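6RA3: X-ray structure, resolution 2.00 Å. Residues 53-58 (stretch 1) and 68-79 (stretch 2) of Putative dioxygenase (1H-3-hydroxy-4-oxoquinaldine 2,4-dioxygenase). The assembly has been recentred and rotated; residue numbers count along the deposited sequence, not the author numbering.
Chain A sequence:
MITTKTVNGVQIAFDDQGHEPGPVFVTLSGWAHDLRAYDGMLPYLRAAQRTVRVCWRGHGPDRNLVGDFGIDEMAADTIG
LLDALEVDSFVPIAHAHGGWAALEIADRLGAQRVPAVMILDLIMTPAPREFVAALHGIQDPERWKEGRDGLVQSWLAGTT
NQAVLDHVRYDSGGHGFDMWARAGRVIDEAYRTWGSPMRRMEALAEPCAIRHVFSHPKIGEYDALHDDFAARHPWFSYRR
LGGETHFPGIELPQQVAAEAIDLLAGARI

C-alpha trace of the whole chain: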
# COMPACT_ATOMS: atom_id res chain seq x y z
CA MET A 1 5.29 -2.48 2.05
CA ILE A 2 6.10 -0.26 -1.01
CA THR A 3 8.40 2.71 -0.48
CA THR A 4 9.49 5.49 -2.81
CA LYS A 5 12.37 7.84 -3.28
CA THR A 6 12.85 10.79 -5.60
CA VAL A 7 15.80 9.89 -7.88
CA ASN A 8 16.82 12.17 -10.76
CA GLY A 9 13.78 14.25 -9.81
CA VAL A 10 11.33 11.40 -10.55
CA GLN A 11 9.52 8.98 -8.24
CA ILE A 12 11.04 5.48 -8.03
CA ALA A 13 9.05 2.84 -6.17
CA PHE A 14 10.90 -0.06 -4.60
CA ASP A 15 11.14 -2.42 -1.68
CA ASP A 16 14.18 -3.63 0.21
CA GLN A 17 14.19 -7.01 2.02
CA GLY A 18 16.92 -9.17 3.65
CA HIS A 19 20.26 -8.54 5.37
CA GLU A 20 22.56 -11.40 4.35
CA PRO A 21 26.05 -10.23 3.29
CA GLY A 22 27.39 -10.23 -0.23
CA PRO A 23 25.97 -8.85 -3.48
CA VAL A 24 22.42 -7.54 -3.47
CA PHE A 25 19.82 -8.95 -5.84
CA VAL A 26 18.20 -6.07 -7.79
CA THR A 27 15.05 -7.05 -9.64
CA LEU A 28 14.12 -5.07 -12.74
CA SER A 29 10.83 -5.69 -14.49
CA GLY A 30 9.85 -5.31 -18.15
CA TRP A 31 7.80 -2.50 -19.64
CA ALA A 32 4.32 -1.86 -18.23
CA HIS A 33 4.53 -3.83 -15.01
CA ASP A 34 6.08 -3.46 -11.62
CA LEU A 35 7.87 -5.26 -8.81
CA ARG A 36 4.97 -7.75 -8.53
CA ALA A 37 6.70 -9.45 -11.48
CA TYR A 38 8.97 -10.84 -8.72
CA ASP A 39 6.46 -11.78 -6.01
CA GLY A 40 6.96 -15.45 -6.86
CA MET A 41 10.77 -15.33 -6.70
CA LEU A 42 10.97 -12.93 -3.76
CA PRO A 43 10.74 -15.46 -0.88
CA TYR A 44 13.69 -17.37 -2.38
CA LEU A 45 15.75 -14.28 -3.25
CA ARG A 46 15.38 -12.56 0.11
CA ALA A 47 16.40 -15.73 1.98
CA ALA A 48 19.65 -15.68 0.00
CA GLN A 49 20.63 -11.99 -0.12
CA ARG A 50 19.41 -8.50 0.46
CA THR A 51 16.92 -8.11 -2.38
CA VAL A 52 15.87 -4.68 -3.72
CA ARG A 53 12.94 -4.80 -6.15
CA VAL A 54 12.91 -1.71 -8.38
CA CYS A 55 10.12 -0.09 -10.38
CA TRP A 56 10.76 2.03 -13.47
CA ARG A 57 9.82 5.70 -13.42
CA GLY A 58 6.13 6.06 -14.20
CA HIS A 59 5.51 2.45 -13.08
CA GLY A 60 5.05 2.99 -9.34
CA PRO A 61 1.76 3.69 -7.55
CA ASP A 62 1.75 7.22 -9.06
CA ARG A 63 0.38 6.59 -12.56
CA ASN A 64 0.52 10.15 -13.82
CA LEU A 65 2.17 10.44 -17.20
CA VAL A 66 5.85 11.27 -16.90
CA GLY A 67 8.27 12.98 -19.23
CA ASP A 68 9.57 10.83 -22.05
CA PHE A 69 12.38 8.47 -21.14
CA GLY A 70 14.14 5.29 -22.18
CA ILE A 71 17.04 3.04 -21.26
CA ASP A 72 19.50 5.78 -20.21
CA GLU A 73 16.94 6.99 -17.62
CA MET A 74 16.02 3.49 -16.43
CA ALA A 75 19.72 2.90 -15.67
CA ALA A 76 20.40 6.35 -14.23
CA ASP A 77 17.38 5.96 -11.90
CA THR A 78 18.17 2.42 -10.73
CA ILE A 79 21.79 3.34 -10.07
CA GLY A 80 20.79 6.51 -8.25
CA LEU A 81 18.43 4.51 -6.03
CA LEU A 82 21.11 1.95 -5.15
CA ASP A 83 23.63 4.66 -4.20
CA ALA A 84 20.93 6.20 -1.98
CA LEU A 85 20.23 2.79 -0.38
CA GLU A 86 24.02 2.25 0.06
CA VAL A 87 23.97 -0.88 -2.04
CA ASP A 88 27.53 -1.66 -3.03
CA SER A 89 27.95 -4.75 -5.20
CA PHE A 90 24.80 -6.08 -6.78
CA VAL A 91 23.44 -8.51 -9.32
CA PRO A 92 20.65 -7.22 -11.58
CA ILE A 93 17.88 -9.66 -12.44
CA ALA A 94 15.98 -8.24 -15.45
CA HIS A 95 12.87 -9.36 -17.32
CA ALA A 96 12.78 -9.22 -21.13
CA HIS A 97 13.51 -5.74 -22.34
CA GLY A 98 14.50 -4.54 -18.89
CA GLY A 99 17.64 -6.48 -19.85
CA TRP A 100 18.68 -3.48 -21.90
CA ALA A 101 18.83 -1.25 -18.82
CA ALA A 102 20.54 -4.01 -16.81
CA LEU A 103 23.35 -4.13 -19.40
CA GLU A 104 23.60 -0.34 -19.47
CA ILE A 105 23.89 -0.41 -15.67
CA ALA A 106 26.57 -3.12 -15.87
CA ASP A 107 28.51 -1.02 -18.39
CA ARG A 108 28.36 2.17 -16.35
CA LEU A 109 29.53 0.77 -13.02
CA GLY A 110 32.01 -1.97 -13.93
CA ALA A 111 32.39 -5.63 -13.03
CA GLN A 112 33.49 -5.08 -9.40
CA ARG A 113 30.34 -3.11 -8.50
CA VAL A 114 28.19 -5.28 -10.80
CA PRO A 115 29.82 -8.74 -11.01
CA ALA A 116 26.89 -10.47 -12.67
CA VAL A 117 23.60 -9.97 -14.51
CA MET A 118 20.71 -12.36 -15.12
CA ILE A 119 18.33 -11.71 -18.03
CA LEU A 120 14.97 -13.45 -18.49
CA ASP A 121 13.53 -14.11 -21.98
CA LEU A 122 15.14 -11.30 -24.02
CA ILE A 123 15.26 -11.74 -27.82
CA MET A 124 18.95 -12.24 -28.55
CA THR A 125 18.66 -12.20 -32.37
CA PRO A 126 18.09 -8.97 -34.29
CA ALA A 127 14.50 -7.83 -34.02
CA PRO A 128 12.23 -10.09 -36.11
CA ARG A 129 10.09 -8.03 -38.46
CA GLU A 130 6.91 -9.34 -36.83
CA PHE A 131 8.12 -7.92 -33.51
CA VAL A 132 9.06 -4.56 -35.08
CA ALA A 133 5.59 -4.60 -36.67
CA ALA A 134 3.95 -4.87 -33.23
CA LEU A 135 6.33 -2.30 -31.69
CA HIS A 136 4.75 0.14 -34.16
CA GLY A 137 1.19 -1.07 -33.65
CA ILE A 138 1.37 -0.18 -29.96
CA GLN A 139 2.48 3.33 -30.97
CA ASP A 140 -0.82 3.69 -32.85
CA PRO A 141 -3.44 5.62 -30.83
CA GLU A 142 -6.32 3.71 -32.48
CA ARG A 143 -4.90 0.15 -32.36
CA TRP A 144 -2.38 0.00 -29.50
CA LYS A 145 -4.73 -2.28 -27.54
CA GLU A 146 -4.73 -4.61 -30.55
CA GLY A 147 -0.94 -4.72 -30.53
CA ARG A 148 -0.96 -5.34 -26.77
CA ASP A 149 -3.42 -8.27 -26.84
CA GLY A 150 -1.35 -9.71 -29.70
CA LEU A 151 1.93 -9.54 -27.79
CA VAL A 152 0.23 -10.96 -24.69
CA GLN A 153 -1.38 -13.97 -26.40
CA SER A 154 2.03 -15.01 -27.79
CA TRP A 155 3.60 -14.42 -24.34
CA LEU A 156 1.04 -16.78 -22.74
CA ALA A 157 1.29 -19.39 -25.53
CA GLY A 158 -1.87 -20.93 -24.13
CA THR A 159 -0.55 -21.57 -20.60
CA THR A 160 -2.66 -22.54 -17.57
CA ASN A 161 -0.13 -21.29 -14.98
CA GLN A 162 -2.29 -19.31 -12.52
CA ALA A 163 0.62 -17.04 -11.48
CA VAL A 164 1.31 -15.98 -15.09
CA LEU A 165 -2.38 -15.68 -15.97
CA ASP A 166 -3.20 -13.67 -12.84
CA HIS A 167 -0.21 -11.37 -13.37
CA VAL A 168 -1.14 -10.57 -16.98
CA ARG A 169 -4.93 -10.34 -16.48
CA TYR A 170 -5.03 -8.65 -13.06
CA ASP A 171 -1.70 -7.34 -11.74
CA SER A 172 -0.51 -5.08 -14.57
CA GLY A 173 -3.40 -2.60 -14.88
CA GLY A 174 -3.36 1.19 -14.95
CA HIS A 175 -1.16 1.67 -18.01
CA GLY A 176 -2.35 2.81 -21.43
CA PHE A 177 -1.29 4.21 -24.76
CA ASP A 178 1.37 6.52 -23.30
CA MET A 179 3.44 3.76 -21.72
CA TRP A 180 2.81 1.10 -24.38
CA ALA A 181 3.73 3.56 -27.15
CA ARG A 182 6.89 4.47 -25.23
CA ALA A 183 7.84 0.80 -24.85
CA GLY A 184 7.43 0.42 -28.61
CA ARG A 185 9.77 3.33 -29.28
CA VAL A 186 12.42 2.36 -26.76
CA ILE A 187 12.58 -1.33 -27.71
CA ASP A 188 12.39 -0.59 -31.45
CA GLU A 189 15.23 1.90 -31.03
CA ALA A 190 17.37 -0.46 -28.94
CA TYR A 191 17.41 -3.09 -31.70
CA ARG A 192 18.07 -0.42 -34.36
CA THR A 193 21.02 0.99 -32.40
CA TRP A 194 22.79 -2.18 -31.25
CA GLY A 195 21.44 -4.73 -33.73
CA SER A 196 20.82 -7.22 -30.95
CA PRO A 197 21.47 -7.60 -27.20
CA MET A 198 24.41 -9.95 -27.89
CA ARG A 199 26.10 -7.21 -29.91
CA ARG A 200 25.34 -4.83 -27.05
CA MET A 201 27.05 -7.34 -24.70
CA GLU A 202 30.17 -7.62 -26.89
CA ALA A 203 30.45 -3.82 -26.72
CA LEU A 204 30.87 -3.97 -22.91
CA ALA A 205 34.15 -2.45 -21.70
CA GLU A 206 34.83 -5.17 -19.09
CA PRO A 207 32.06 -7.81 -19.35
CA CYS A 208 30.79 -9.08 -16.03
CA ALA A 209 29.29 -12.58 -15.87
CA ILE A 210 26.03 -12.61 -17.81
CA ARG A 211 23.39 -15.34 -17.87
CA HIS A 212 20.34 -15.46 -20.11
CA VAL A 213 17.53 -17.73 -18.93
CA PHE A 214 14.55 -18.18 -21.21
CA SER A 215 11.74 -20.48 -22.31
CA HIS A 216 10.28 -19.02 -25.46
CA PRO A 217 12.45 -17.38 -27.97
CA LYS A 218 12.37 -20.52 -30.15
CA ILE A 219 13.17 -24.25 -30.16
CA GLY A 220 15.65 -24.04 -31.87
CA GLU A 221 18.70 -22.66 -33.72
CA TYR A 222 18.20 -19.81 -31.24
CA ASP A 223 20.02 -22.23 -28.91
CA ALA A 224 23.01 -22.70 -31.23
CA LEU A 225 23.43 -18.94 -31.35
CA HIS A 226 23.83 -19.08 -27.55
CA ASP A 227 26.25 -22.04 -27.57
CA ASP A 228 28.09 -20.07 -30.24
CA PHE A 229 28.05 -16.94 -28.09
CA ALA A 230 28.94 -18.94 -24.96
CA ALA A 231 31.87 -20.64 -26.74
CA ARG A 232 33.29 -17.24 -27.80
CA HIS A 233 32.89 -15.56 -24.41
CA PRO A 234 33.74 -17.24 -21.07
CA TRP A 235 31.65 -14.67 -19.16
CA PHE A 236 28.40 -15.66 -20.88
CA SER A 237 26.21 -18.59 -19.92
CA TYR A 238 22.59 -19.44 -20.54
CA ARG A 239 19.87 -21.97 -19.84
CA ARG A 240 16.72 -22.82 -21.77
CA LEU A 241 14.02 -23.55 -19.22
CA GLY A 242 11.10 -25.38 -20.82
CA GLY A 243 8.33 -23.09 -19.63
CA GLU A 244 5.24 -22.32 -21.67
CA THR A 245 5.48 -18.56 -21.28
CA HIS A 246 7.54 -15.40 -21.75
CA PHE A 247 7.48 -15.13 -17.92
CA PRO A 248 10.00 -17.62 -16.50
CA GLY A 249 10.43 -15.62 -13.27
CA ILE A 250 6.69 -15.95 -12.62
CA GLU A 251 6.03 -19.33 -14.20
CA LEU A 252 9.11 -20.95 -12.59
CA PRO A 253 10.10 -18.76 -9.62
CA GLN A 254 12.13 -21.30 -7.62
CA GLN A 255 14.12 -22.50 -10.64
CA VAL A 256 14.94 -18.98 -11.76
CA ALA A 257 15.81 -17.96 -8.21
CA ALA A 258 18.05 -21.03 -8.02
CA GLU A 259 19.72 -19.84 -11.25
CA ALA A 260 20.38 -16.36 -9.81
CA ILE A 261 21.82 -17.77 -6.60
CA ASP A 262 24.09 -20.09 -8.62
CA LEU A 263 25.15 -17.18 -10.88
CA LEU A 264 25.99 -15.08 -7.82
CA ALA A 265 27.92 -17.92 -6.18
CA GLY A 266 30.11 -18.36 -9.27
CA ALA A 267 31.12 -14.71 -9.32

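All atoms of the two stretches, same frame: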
# COMPACT_ATOMS: atom_id res chain seq x y z
N ARG A 53 13.77 -4.76 -4.95
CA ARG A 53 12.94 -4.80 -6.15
C ARG A 53 12.66 -3.37 -6.60
O ARG A 53 12.26 -2.53 -5.78
CB ARG A 53 11.64 -5.55 -5.90
CG ARG A 53 11.80 -6.98 -5.47
CD ARG A 53 10.49 -7.71 -5.50
NE ARG A 53 9.62 -7.20 -4.44
CZ ARG A 53 8.33 -7.47 -4.32
NH1 ARG A 53 7.71 -8.25 -5.20
NH2 ARG A 53 7.66 -6.96 -3.30
N VAL A 54 12.90 -3.08 -7.88
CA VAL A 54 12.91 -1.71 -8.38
C VAL A 54 11.85 -1.56 -9.46
O VAL A 54 11.72 -2.41 -10.35
CB VAL A 54 14.28 -1.31 -8.93
CG1 VAL A 54 14.21 0.07 -9.56
CG2 VAL A 54 15.32 -1.32 -7.84
N CYS A 55 11.10 -0.47 -9.37
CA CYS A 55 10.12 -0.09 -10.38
C CYS A 55 10.74 0.97 -11.28
O CYS A 55 11.53 1.79 -10.82
CB CYS A 55 8.85 0.47 -9.73
SG CYS A 55 7.81 -0.68 -8.84
N TRP A 56 10.40 0.94 -12.57
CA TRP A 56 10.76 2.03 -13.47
C TRP A 56 9.98 3.30 -13.12
O TRP A 56 8.89 3.25 -12.53
CB TRP A 56 10.48 1.65 -14.92
CG TRP A 56 11.04 0.34 -15.34
CD1 TRP A 56 10.36 -0.74 -15.82
CD2 TRP A 56 12.43 -0.03 -15.31
NE1 TRP A 56 11.23 -1.76 -16.10
CE2 TRP A 56 12.51 -1.35 -15.78
CE3 TRP A 56 13.60 0.63 -14.93
CZ2 TRP A 56 13.72 -2.03 -15.89
CZ3 TRP A 56 14.80 -0.05 -15.02
CH2 TRP A 56 14.86 -1.36 -15.52
N ARG A 57 10.55 4.44 -13.47
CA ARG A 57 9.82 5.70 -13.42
C ARG A 57 8.50 5.56 -14.17
O ARG A 57 8.39 4.82 -15.14
CB ARG A 57 10.69 6.85 -13.96
CG ARG A 57 10.87 6.93 -15.48
CD ARG A 57 11.55 8.22 -15.89
NE ARG A 57 12.84 8.45 -15.26
CZ ARG A 57 13.57 9.54 -15.47
NH1 ARG A 57 13.13 10.49 -16.28
NH2 ARG A 57 14.74 9.68 -14.87
N GLY A 58 7.46 6.19 -13.63
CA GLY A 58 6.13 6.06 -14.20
C GLY A 58 5.44 4.73 -13.98
O GLY A 58 4.30 4.56 -14.45
N ASP A 68 9.09 11.92 -21.22
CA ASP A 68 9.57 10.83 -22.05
C ASP A 68 10.94 10.36 -21.57
O ASP A 68 11.78 11.14 -21.12
CB ASP A 68 9.65 11.29 -23.51
CG ASP A 68 9.57 10.13 -24.48
OD1 ASP A 68 9.01 9.07 -24.12
OD2 ASP A 68 10.08 10.29 -25.60
N PHE A 69 11.17 9.07 -21.69
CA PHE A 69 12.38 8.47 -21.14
C PHE A 69 12.61 7.14 -21.85
O PHE A 69 11.70 6.57 -22.45
CB PHE A 69 12.25 8.27 -19.62
CG PHE A 69 11.30 7.14 -19.22
CD1 PHE A 69 9.95 7.41 -18.98
CD2 PHE A 69 11.76 5.83 -19.06
CE1 PHE A 69 9.07 6.38 -18.62
CE2 PHE A 69 10.90 4.81 -18.71
CZ PHE A 69 9.55 5.07 -18.48
N GLY A 70 13.82 6.64 -21.73
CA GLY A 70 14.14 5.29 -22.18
C GLY A 70 15.24 4.67 -21.34
O GLY A 70 15.30 4.88 -20.12
N ILE A 71 16.14 3.93 -22.00
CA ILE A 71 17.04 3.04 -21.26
C ILE A 71 18.06 3.84 -20.45
O ILE A 71 18.38 3.47 -19.31
CB ILE A 71 17.69 2.04 -22.24
CG1 ILE A 71 16.60 1.11 -22.78
CG2 ILE A 71 18.73 1.19 -21.56
CD1 ILE A 71 16.95 0.43 -24.09
N ASP A 72 18.58 4.95 -20.99
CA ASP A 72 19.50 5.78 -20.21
C ASP A 72 18.91 6.20 -18.86
O ASP A 72 19.61 6.20 -17.83
CB ASP A 72 19.90 7.02 -21.01
CG ASP A 72 20.84 6.70 -22.16
OD1 ASP A 72 21.54 5.65 -22.08
OD2 ASP A 72 20.89 7.48 -23.14
N GLU A 73 17.62 6.57 -18.85
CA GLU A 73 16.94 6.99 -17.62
C GLU A 73 16.68 5.80 -16.70
O GLU A 73 16.81 5.91 -15.48
CB GLU A 73 15.63 7.71 -17.97
CG GLU A 73 15.80 9.12 -18.48
CD GLU A 73 16.46 9.18 -19.86
OE1 GLU A 73 16.15 8.31 -20.71
OE2 GLU A 73 17.30 10.09 -20.09
N MET A 74 16.28 4.66 -17.26
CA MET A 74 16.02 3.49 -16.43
C MET A 74 17.27 3.10 -15.65
O MET A 74 17.20 2.78 -14.45
CB MET A 74 15.51 2.36 -17.31
CG MET A 74 14.08 2.57 -17.81
SD MET A 74 13.73 1.72 -19.37
CE MET A 74 12.88 0.27 -18.82
N ALA A 75 18.44 3.20 -16.28
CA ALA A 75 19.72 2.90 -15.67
C ALA A 75 20.19 4.00 -14.73
O ALA A 75 20.75 3.72 -13.66
CB ALA A 75 20.76 2.68 -16.76
N ALA A 76 20.00 5.26 -15.10
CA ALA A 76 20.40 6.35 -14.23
C ALA A 76 19.57 6.33 -12.95
O ALA A 76 20.08 6.66 -11.88
CB ALA A 76 20.27 7.70 -14.94
N ASP A 77 18.27 5.97 -13.07
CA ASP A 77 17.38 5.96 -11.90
C ASP A 77 17.71 4.81 -10.96
O ASP A 77 17.73 4.97 -9.74
CB ASP A 77 15.90 5.80 -12.31
CG ASP A 77 15.33 6.95 -13.13
OD1 ASP A 77 14.25 6.72 -13.71
OD2 ASP A 77 15.93 8.04 -13.17
N THR A 78 17.89 3.61 -11.53
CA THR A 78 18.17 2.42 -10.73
C THR A 78 19.49 2.57 -10.00
O THR A 78 19.58 2.26 -8.81
CB THR A 78 18.17 1.19 -11.62
OG1 THR A 78 16.87 1.00 -12.20
CG2 THR A 78 18.56 -0.09 -10.83
N ILE A 79 20.50 3.09 -10.70
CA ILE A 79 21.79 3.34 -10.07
C ILE A 79 21.67 4.40 -8.99
O ILE A 79 22.31 4.30 -7.93
CB ILE A 79 22.84 3.74 -11.13
CG1 ILE A 79 23.10 2.57 -12.08
CG2 ILE A 79 24.13 4.21 -10.44
CD1 ILE A 79 24.01 2.91 -13.25
O HOH W 1 14.23 2.76 -11.91
O HOH W 2 13.51 4.42 -14.04

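Contact between the segment that leaves a strand at Val54 and the first turns of the helix beginning at Ile71. Its polar centre is the salt bridge of Arg57 with Asp77, a side-by-side pair in which two nitrogens meet two oxygens: Arg57 NE donates to Asp77 OD1 (2.7 Å) and Arg57 NH2 to Asp77 OD2 (2.6 Å), both nearly straight, with the carboxylate at the edge of the guanidinium. Both carboxylate oxygens take a further hydrogen bond. Asp77 OD1 accepts one from water 2 at 2.4 Å, a very short distance, and the same water accepts from the backbone Arg57 N (3.0 Å), so Asp77 serves the main chain of Arg57 as well as its side chain; Asp77 OD2 is also bonded elsewhere in the structure. Arg57 NH1 has no hydrogen-bond partner in this contact. The aliphatic part of the Arg57 side chain packs on the Phe69 ring. Its CG lies 3.5 Å from the centroid of the Phe69 ring, almost on the ring normal, a CH-pi contact over the face, while Glu73 CB covers one face of the guanidinium, 3.7 Å from Arg57 CZ. The end of Glu73 leads away from this contact and turns back to the start of its own helix, where Glu73 OE1 accepts from the N-cap backbone Gly70 N (3.0 Å). Farther along, Met74 packs on Trp56: Met74 CE sits 3.6 Å from the centroid of the five-membered ring, over its face, and Met74 CB approaches Trp56 CZ3 to 3.4 Å. Trp56 NE1 is satisfied elsewhere in the structure. Thr78 OG1 donates to Met74 O one turn back (2.9 Å) and accepts from water 1 (3.2 Å), which also donates to Cys55 O (3.1 Å). This water therefore joins helix to loop at Cys55, whose side chain points away. Beside it, Val54 CG1 reaches Thr78 OG1 at 3.9 Å, a packing contact only.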